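Local coordinates for protein N-isopropylammelide isopropylaminohydrolase (Burkholderia multivorans ATCC 17616, PDB 6NBO) that belongs to the amidohydrolase family, metal-dependent enzymes built on a TIM barrel, and carries zinc coordinated by histidine and aspartate side chains, at residues A[107-110]-A[111-115]; A[133-136]-A[137-141]. One frame throughout, in Å; residues are numbered along the deposited sequence.

Interaction 1 of 2, residues A[107-110]-A[111-115]; sequences ASLA and LARAF
Leu109 and Arg113, one helical turn apart, carry the side-chain part of this contact within helix 104-117. The isobutyl group of Leu109 passes obliquely against the arginine and meets one face of its guanidinium, where CD1 of Leu109 stands 3.8 Å above the plane, shifted toward the rim. The other methyl, CD2 of Leu109, approaches NH1 of Arg113 to 3.6 Å, so the branch is spread along the flat group and does not touch it at a single point. The arginine reaches that far because its chain is extended from CG to NE, chi2 180° and chi3 166°. This pairing is apolar against flat cation, on the partly exposed flank of the helix, and its closest approaches are ordinary van der Waals distances.

Against this looser side stand the regular i to i+4 backbone bonds and the buried Ser108, Leu111 and Ala112, which form the tight part. Hydrogen bonds run from Leu111 N to Ala107 O at 2.9 Å and from Ala112 N to Ser108 O at 2.8 Å, and the ladder continues through Arg113 N to Leu109 O and Ala114 N to Ala110 O. On the buried side, CB of Ala112 lies 3.2 Å from Ser108 O. The OG of Ser108 hydrogen-bonds chiefly to Ala104 O, and also to Gly105 O and to Thr144 OG1 of helix 136-147.

Around the helix, Leu111 packs on Leu68 and Thr71, and Phe115 rests on Thr120 and Ile123 of strand 120-128, while Leu109 and Arg113 lean on Thr147 of helix 136-147.

Interaction 2 of 2, residues A[133-136]-A[137-141]; sequences AGLR and HLHRV
Ala133 and His137 meet where a type II' beta turn, Ala133 to Arg136, leads into helix 136-147 of the TIM barrel, with Leu135 as N-cap residue. The methyl CB of Ala133 approaches the imidazole obliquely, 3.4 Å from His137 NE2. From the Arg136 side, NH2 comes to 3.7 Å from His137 CE1, and the guanidinium and ring planes stand 80° apart, nearly perpendicular. A bend at chi3 (41°) folds the arginine chain back to reach the ring. Water 2 links the two groups at 3.1 Å from His137 ND1, while its bond to Arg136 NH2 is weak. His137 also packs on Val127 and Asp128 of strand 120-128.

Leu135 faces two partners. Its CB touches the His139 ring at NE2, 3.7 Å away, and its CD2 meets CD2 of Leu138 at 4.3 Å; both leucines pack on Ala177 of helix 170-180. The first helical hydrogen bond, His139 N to Leu135 O, measures 2.8 Å and is nearly straight at 167°. Arg140, bent at chi2 and chi3, lays one guanidinium face over His139 CB, and its NH1 forms a salt bridge with Asp143 OD2. Water 1 accepts from Leu138 N at 3.0 Å and donates to Gly134 O at 2.8 Å.

How the interactions relate
Interaction 1 closes before interaction 2 opens along the chain: helix 104-117 leads into strand 120-128, and a loop containing the turn at 133-136 then starts helix 136-147. Their centres are 16 Å apart, both in the amidohydrolase barrel. The two helices pack together on the outside of the barrel, where Ser108 OG lies 4.2 Å from Arg140 O. Strand 120-128 joins the contacts from within, touched by Phe115 from one and by His137 and Val141 from the other. Interaction 1 spans most of one barrel helix and interaction 2 the start of the next, with zinc about 12 Å and 14 Å from the Leu111 and His137 side chains.

Interaction 1 of 2, residues A[107-110]-A[111-115]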
ATOM      1  N   ALA A 107       5.539  -5.736  16.678  1.00 39.70           N
ATOM      2  CA  ALA A 107       4.461  -6.137  15.787  1.00 40.14           C
ATOM      3  C   ALA A 107       4.716  -5.657  14.365  1.00 30.98           C
ATOM      4  O   ALA A 107       4.648  -6.449  13.417  1.00 30.67           O
ATOM      5  CB  ALA A 107       3.129  -5.599  16.305  1.00 51.76           C
ATOM      6  N   SER A 108       4.989  -4.357  14.195  1.00 28.31           N
ATOM      7  CA  SER A 108       5.209  -3.824  12.854  1.00 29.64           C
ATOM      8  C   SER A 108       6.418  -4.473  12.197  1.00 28.89           C
ATOM      9  O   SER A 108       6.411  -4.732  10.988  1.00 27.48           O
ATOM     10  CB  SER A 108       5.378  -2.301  12.886  1.00 27.92           C
ATOM     11  OG  SER A 108       6.493  -1.900  13.676  1.00 32.28           O
ATOM     12  N   LEU A 109       7.468  -4.740  12.974  1.00 30.18           N
ATOM     13  CA  LEU A 109       8.662  -5.354  12.399  1.00 29.61           C
ATOM     14  C   LEU A 109       8.368  -6.773  11.934  1.00 31.34           C
ATOM     15  O   LEU A 109       8.688  -7.142  10.801  1.00 26.76           O
ATOM     16  CB  LEU A 109       9.803  -5.343  13.412  1.00 29.79           C
ATOM     17  CG  LEU A 109      11.140  -5.929  12.942  1.00 28.62           C
ATOM     18  CD1 LEU A 109      11.610  -5.270  11.644  1.00 27.54           C
ATOM     19  CD2 LEU A 109      12.176  -5.757  14.032  1.00 32.83           C
ATOM     20  N   ALA A 110       7.721  -7.569  12.787  1.00 30.12           N
ATOM     21  CA  ALA A 110       7.345  -8.929  12.412  1.00 32.47           C
ATOM     22  C   ALA A 110       6.466  -8.943  11.164  1.00 28.81           C
ATOM     23  O   ALA A 110       6.696  -9.735  10.240  1.00 28.87           O
ATOM     24  CB  ALA A 110       6.635  -9.611  13.585  1.00 34.45           C
ATOM     25  N   LEU A 111       5.449  -8.072  11.110  1.00 24.74           N
ATOM     26  CA  LEU A 111       4.569  -8.076   9.939  1.00 22.74           C
ATOM     27  C   LEU A 111       5.293  -7.586   8.687  1.00 24.08           C
ATOM     28  O   LEU A 111       5.130  -8.165   7.606  1.00 23.35           O
ATOM     29  CB  LEU A 111       3.314  -7.232  10.198  1.00 22.31           C
ATOM     30  CG  LEU A 111       2.352  -7.093   9.008  1.00 25.03           C
ATOM     31  CD1 LEU A 111       1.976  -8.452   8.410  1.00 24.40           C
ATOM     32  CD2 LEU A 111       1.092  -6.288   9.381  1.00 20.72           C
ATOM     33  N   ALA A 112       6.084  -6.519   8.802  1.00 24.82           N
ATOM     34  CA  ALA A 112       6.833  -6.047   7.636  1.00 25.12           C
ATOM     35  C   ALA A 112       7.819  -7.106   7.154  1.00 26.08           C
ATOM     36  O   ALA A 112       8.032  -7.265   5.946  1.00 25.06           O
ATOM     37  CB  ALA A 112       7.563  -4.746   7.956  1.00 22.08           C
ATOM     38  N   ARG A 113       8.419  -7.852   8.084  1.00 26.43           N
ATOM     39  CA  ARG A 113       9.295  -8.940   7.663  1.00 24.43           C
ATOM     40  C   ARG A 113       8.513 -10.057   6.981  1.00 30.33           C
ATOM     41  O   ARG A 113       9.016 -10.677   6.035  1.00 27.01           O
ATOM     42  CB  ARG A 113      10.094  -9.451   8.863  1.00 24.00           C
ATOM     43  CG  ARG A 113      11.333  -8.592   9.106  1.00 25.13           C
ATOM     44  CD  ARG A 113      12.171  -9.037  10.289  1.00 31.29           C
ATOM     45  NE  ARG A 113      13.474  -8.383  10.250  1.00 30.87           N
ATOM     46  CZ  ARG A 113      14.239  -8.180  11.308  1.00 35.59           C
ATOM     47  NH1 ARG A 113      13.834  -8.580  12.505  1.00 35.80           N
ATOM     48  NH2 ARG A 113      15.411  -7.575  11.170  1.00 37.27           N
ATOM     49  N   ALA A 114       7.280 -10.323   7.427  1.00 23.09           N
ATOM     50  CA  ALA A 114       6.446 -11.303   6.730  1.00 26.33           C
ATOM     51  C   ALA A 114       6.069 -10.809   5.335  1.00 20.16           C
ATOM     52  O   ALA A 114       6.009 -11.603   4.381  1.00 21.96           O
ATOM     53  CB  ALA A 114       5.182 -11.607   7.544  1.00 24.03           C
ATOM     54  N   PHE A 115       5.775  -9.516   5.202  1.00 24.24           N
ATOM     55  CA  PHE A 115       5.581  -8.936   3.875  1.00 23.58           C
ATOM     56  C   PHE A 115       6.795  -9.209   2.984  1.00 24.42           C
ATOM     57  O   PHE A 115       6.661  -9.717   1.864  1.00 22.44           O
ATOM     58  CB  PHE A 115       5.332  -7.432   4.001  1.00 19.28           C
ATOM     59  CG  PHE A 115       3.865  -7.051   4.158  1.00 24.36           C
ATOM     60  CD1 PHE A 115       2.987  -7.163   3.087  1.00 23.50           C
ATOM     61  CD2 PHE A 115       3.383  -6.553   5.361  1.00 21.86           C
ATOM     62  CE1 PHE A 115       1.651  -6.788   3.206  1.00 22.76           C
ATOM     63  CE2 PHE A 115       2.029  -6.173   5.494  1.00 23.01           C
ATOM     64  CZ  PHE A 115       1.171  -6.301   4.417  1.00 25.11           C
TER

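Interaction 2 of 2, residues A[133-136]-A[137-141]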
ATOM      1  N   ALA A 133      -1.825   8.816  22.530  1.00 32.83           N
ATOM      2  CA  ALA A 133      -0.502   8.219  22.506  1.00 37.72           C
ATOM      3  C   ALA A 133       0.596   9.167  22.059  1.00 32.15           C
ATOM      4  O   ALA A 133       1.773   8.822  22.199  1.00 31.95           O
ATOM      5  CB  ALA A 133      -0.491   6.995  21.577  1.00 35.39           C
ATOM      6  N   GLY A 134       0.260  10.333  21.515  1.00 30.98           N
ATOM      7  CA  GLY A 134       1.314  11.192  21.006  1.00 27.95           C
ATOM      8  C   GLY A 134       1.942  10.581  19.770  1.00 26.97           C
ATOM      9  O   GLY A 134       1.264   9.993  18.920  1.00 28.39           O
ATOM     10  N   LEU A 135       3.257  10.723  19.658  1.00 24.68           N
ATOM     11  CA  LEU A 135       4.001  10.129  18.553  1.00 27.58           C
ATOM     12  C   LEU A 135       4.528   8.728  18.874  1.00 30.61           C
ATOM     13  O   LEU A 135       5.412   8.236  18.168  1.00 28.80           O
ATOM     14  CB  LEU A 135       5.172  11.039  18.160  1.00 30.89           C
ATOM     15  CG  LEU A 135       4.822  12.488  17.784  1.00 33.20           C
ATOM     16  CD1 LEU A 135       6.064  13.248  17.301  1.00 35.50           C
ATOM     17  CD2 LEU A 135       3.713  12.536  16.744  1.00 29.41           C
ATOM     18  N   ARG A 136       4.014   8.075  19.921  1.00 27.26           N
ATOM     19  CA  ARG A 136       4.614   6.806  20.330  1.00 29.90           C
ATOM     20  C   ARG A 136       4.508   5.751  19.235  1.00 30.45           C
ATOM     21  O   ARG A 136       5.474   5.022  18.978  1.00 28.20           O
ATOM     22  CB  ARG A 136       3.984   6.288  21.625  1.00 24.80           C
ATOM     23  CG  ARG A 136       4.468   4.875  21.936  1.00 37.44           C
ATOM     24  CD  ARG A 136       4.374   4.522  23.395  1.00 48.63           C
ATOM     25  NE  ARG A 136       3.152   4.994  24.032  1.00 49.87           N
ATOM     26  CZ  ARG A 136       1.948   4.457  23.858  1.00 54.91           C
ATOM     27  NH1 ARG A 136       0.906   4.954  24.517  1.00 49.11           N
ATOM     28  NH2 ARG A 136       1.781   3.439  23.021  1.00 50.44           N
ATOM     29  N   HIS A 137       3.341   5.632  18.592  1.00 23.31           N
ATOM     30  CA  HIS A 137       3.214   4.654  17.513  1.00 29.66           C
ATOM     31  C   HIS A 137       4.113   5.022  16.341  1.00 30.14           C
ATOM     32  O   HIS A 137       4.740   4.148  15.730  1.00 25.85           O
ATOM     33  CB  HIS A 137       1.762   4.547  17.037  1.00 29.13           C
ATOM     34  CG  HIS A 137       0.773   4.289  18.133  1.00 34.75           C
ATOM     35  ND1 HIS A 137       0.897   3.245  19.025  1.00 42.23           N
ATOM     36  CD2 HIS A 137      -0.366   4.940  18.474  1.00 39.72           C
ATOM     37  CE1 HIS A 137      -0.119   3.268  19.871  1.00 42.88           C
ATOM     38  NE2 HIS A 137      -0.900   4.286  19.558  1.00 45.71           N
ATOM     39  N   LEU A 138       4.167   6.309  15.996  1.00 26.66           N
ATOM     40  CA  LEU A 138       5.062   6.759  14.934  1.00 28.15           C
ATOM     41  C   LEU A 138       6.507   6.371  15.225  1.00 27.57           C
ATOM     42  O   LEU A 138       7.199   5.820  14.360  1.00 25.85           O
ATOM     43  CB  LEU A 138       4.937   8.272  14.759  1.00 25.10           C
ATOM     44  CG  LEU A 138       5.885   8.840  13.707  1.00 28.61           C
ATOM     45  CD1 LEU A 138       5.569   8.219  12.337  1.00 25.98           C
ATOM     46  CD2 LEU A 138       5.786  10.371  13.671  1.00 26.27           C
ATOM     47  N   HIS A 139       6.987   6.656  16.438  1.00 29.87           N
ATOM     48  CA  HIS A 139       8.373   6.334  16.775  1.00 27.81           C
ATOM     49  C   HIS A 139       8.651   4.839  16.643  1.00 32.24           C
ATOM     50  O   HIS A 139       9.733   4.443  16.196  1.00 29.93           O
ATOM     51  CB  HIS A 139       8.710   6.817  18.191  1.00 36.36           C
ATOM     52  CG  HIS A 139       8.847   8.307  18.306  1.00 43.06           C
ATOM     53  ND1 HIS A 139       9.537   9.067  17.384  1.00 46.83           N
ATOM     54  CD2 HIS A 139       8.381   9.178  19.233  1.00 42.75           C
ATOM     55  CE1 HIS A 139       9.480  10.341  17.732  1.00 41.68           C
ATOM     56  NE2 HIS A 139       8.787  10.435  18.851  1.00 46.27           N
ATOM     57  N   ARG A 140       7.692   3.988  17.030  1.00 31.65           N
ATOM     58  CA  ARG A 140       7.907   2.546  16.902  1.00 30.76           C
ATOM     59  C   ARG A 140       7.994   2.117  15.440  1.00 35.67           C
ATOM     60  O   ARG A 140       8.841   1.292  15.076  1.00 31.49           O
ATOM     61  CB  ARG A 140       6.799   1.772  17.621  1.00 31.80           C
ATOM     62  CG  ARG A 140       6.690   2.051  19.132  1.00 44.35           C
ATOM     63  CD  ARG A 140       7.909   1.577  19.925  1.00 63.44           C
ATOM     64  NE  ARG A 140       9.092   2.416  19.731  1.00 76.65           N
ATOM     65  CZ  ARG A 140       9.377   3.505  20.441  1.00 80.73           C
ATOM     66  NH1 ARG A 140      10.482   4.196  20.172  1.00 74.93           N
ATOM     67  NH2 ARG A 140       8.565   3.907  21.412  1.00 81.30           N
ATOM     68  N   VAL A 141       7.122   2.658  14.587  1.00 26.56           N
ATOM     69  CA  VAL A 141       7.194   2.311  13.170  1.00 23.43           C
ATOM     70  C   VAL A 141       8.440   2.907  12.529  1.00 23.97           C
ATOM     71  O   VAL A 141       9.051   2.278  11.652  1.00 26.54           O
ATOM     72  CB  VAL A 141       5.903   2.756  12.453  1.00 26.64           C
ATOM     73  CG1 VAL A 141       6.002   2.481  10.948  1.00 27.33           C
ATOM     74  CG2 VAL A 141       4.707   2.016  13.055  1.00 31.27           C
TER
HETATM   75  O   HOH W   1       1.897   7.912  17.196  1.00 24.82           O
HETATM   76  O   HOH W   2       3.132   1.679  20.491  1.00 35.70           O